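Local coordinates for protein DnaJ homolog subfamily C member 10 (Mus musculus, PDB 3APQ) that reduces disulfides in the endoplasmic reticulum, serving both correct protein folding and degradation of misfolded proteins, and binds the chaperone HSPA5, at residues Tyr88-Tyr93 and His130-Pro134. Residues are numbered along the deposited sequence; the frame is centred on the assembly and turned at random.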
loop_
_atom_site.group_PDB
_atom_site.type_symbol
_atom_site.label_atom_id
_atom_site.label_comp_id
_atom_site.label_asym_id
_atom_site.label_seq_id
_atom_site.Cartn_x
_atom_site.Cartn_y
_atom_site.Cartn_z
ATOM N N TYR A 88 6.006 10.285 6.561
ATOM C CA TYR A 88 6.986 9.802 5.610
ATOM C C TYR A 88 6.872 8.295 5.296
ATOM O O TYR A 88 7.476 7.859 4.322
ATOM C CB TYR A 88 8.403 10.051 6.110
ATOM C CG TYR A 88 8.768 11.526 6.208
ATOM C CD1 TYR A 88 8.965 12.300 5.047
ATOM C CD2 TYR A 88 8.884 12.135 7.430
ATOM C CE1 TYR A 88 9.317 13.697 5.137
ATOM C CE2 TYR A 88 9.225 13.538 7.552
ATOM C CZ TYR A 88 9.435 14.294 6.386
ATOM O OH TYR A 88 9.767 15.645 6.456
ATOM N N ASP A 89 6.111 7.532 6.102
ATOM C CA ASP A 89 6.175 6.049 5.982
ATOM C C ASP A 89 4.807 5.385 5.792
ATOM O O ASP A 89 4.633 4.205 6.122
ATOM C CB ASP A 89 6.871 5.424 7.213
ATOM C CG ASP A 89 7.548 4.064 6.881
ATOM O OD1 ASP A 89 7.730 3.689 5.694
ATOM O OD2 ASP A 89 7.880 3.348 7.815
ATOM N N PHE A 90 3.863 6.167 5.282
ATOM C CA PHE A 90 2.461 5.765 5.216
ATOM C C PHE A 90 1.917 6.053 3.808
ATOM O O PHE A 90 2.086 7.160 3.307
ATOM C CB PHE A 90 1.666 6.528 6.278
ATOM C CG PHE A 90 0.246 6.118 6.322
ATOM C CD1 PHE A 90 -0.129 4.910 6.919
ATOM C CD2 PHE A 90 -0.728 6.895 5.686
ATOM C CE1 PHE A 90 -1.478 4.518 6.957
ATOM C CE2 PHE A 90 -2.086 6.517 5.692
ATOM C CZ PHE A 90 -2.467 5.321 6.342
ATOM N N GLY A 91 1.300 5.056 3.174
ATOM C CA GLY A 91 0.748 5.241 1.813
ATOM C C GLY A 91 1.806 5.735 0.842
ATOM O O GLY A 91 1.588 6.693 0.095
ATOM N N ILE A 92 2.975 5.086 0.888
ATOM C CA ILE A 92 4.184 5.560 0.217
ATOM C C ILE A 92 3.966 6.004 -1.218
ATOM O O ILE A 92 4.548 7.001 -1.670
ATOM C CB ILE A 92 5.283 4.350 0.175
ATOM C CG1 ILE A 92 5.783 4.114 1.597
ATOM C CG2 ILE A 92 6.481 4.662 -0.635
ATOM C CD1 ILE A 92 5.921 5.468 2.392
ATOM N N TYR A 93 3.216 5.206 -1.956
ATOM C CA TYR A 93 3.118 5.481 -3.400
ATOM C C TYR A 93 1.805 6.060 -3.815
ATOM O O TYR A 93 1.546 6.052 -5.006
ATOM C CB TYR A 93 3.404 4.199 -4.230
ATOM C CG TYR A 93 4.861 3.745 -4.060
ATOM C CD1 TYR A 93 5.937 4.554 -4.474
ATOM C CD2 TYR A 93 5.149 2.515 -3.444
ATOM C CE1 TYR A 93 7.272 4.133 -4.314
ATOM C CE2 TYR A 93 6.459 2.119 -3.238
ATOM C CZ TYR A 93 7.510 2.932 -3.694
ATOM O OH TYR A 93 8.784 2.498 -3.488
ATOM N N HIS A 130 13.005 2.856 1.693
ATOM C CA HIS A 130 12.973 4.292 1.474
ATOM C C HIS A 130 14.026 4.756 0.487
ATOM O O HIS A 130 13.804 5.734 -0.290
ATOM C CB HIS A 130 13.033 5.065 2.796
ATOM C CG HIS A 130 11.688 5.188 3.442
ATOM N ND1 HIS A 130 10.952 6.354 3.415
ATOM C CD2 HIS A 130 10.914 4.269 4.064
ATOM C CE1 HIS A 130 9.786 6.148 4.011
ATOM N NE2 HIS A 130 9.735 4.893 4.402
ATOM N N ASP A 131 15.151 4.067 0.481
ATOM C CA ASP A 131 16.207 4.448 -0.399
ATOM C C ASP A 131 15.784 4.217 -1.838
ATOM O O ASP A 131 16.126 5.008 -2.708
ATOM C CB ASP A 131 17.469 3.609 -0.124
ATOM C CG ASP A 131 18.257 4.087 1.101
ATOM O OD1 ASP A 131 17.889 5.120 1.700
ATOM O OD2 ASP A 131 19.251 3.411 1.468
ATOM N N LEU A 132 15.094 3.113 -2.070
ATOM C CA LEU A 132 14.624 2.696 -3.395
ATOM C C LEU A 132 13.398 3.524 -3.895
ATOM O O LEU A 132 13.255 3.781 -5.084
ATOM C CB LEU A 132 14.299 1.205 -3.373
ATOM C CG LEU A 132 13.558 0.703 -4.597
ATOM C CD1 LEU A 132 14.456 0.796 -5.867
ATOM C CD2 LEU A 132 13.083 -0.769 -4.390
ATOM N N ALA A 133 12.551 3.961 -2.982
ATOM C CA ALA A 133 11.330 4.697 -3.361
ATOM C C ALA A 133 11.450 5.755 -4.475
ATOM O O ALA A 133 10.699 5.712 -5.431
ATOM C CB ALA A 133 10.616 5.242 -2.145
ATOM N N PRO A 134 12.395 6.724 -4.366
ATOM C CA PRO A 134 12.402 7.720 -5.428
ATOM C C PRO A 134 12.736 7.117 -6.783
ATOM O O PRO A 134 12.208 7.588 -7.781
ATOM C CB PRO A 134 13.510 8.699 -4.985
ATOM C CG PRO A 134 13.442 8.623 -3.513
ATOM C CD PRO A 134 13.276 7.138 -3.249
#
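Three side chains of the 88-93 loop reach the helix bearing 130-134. The one hydrogen bond between them runs from His130 NE2 to Asp89 OD1, 2.7 Å long and nearly linear at 177°. Both side chains bend to make it: their CA-to-CB bonds point sideways, and Asp89 in t and His130 in m bring the polar ends together. Asp89 OD2 accepts a second bond from the backbone N of Gly125, which fixes the carboxylate. Tyr88 O lies at the imidazole edge, 2.9 Å from His130 CE1. Farther along, Ile92, with chi1 and chi2 both m, sets CD1 4.2 Å from His130 CE1 and CG2 4.4 Å from Ala133 CB. Tyr93, also m, extends its ring to Ala133: CE1 is 4.1 Å from CB, and OH is 3.4 Å from CA. Asp89 thus ties the loop between helix 83-88 and strand 100-101 to the start of helix 127-142, where a thioredoxin-type CxxC, the redox-active Cys126-Cys129 disulfide, lies near His130.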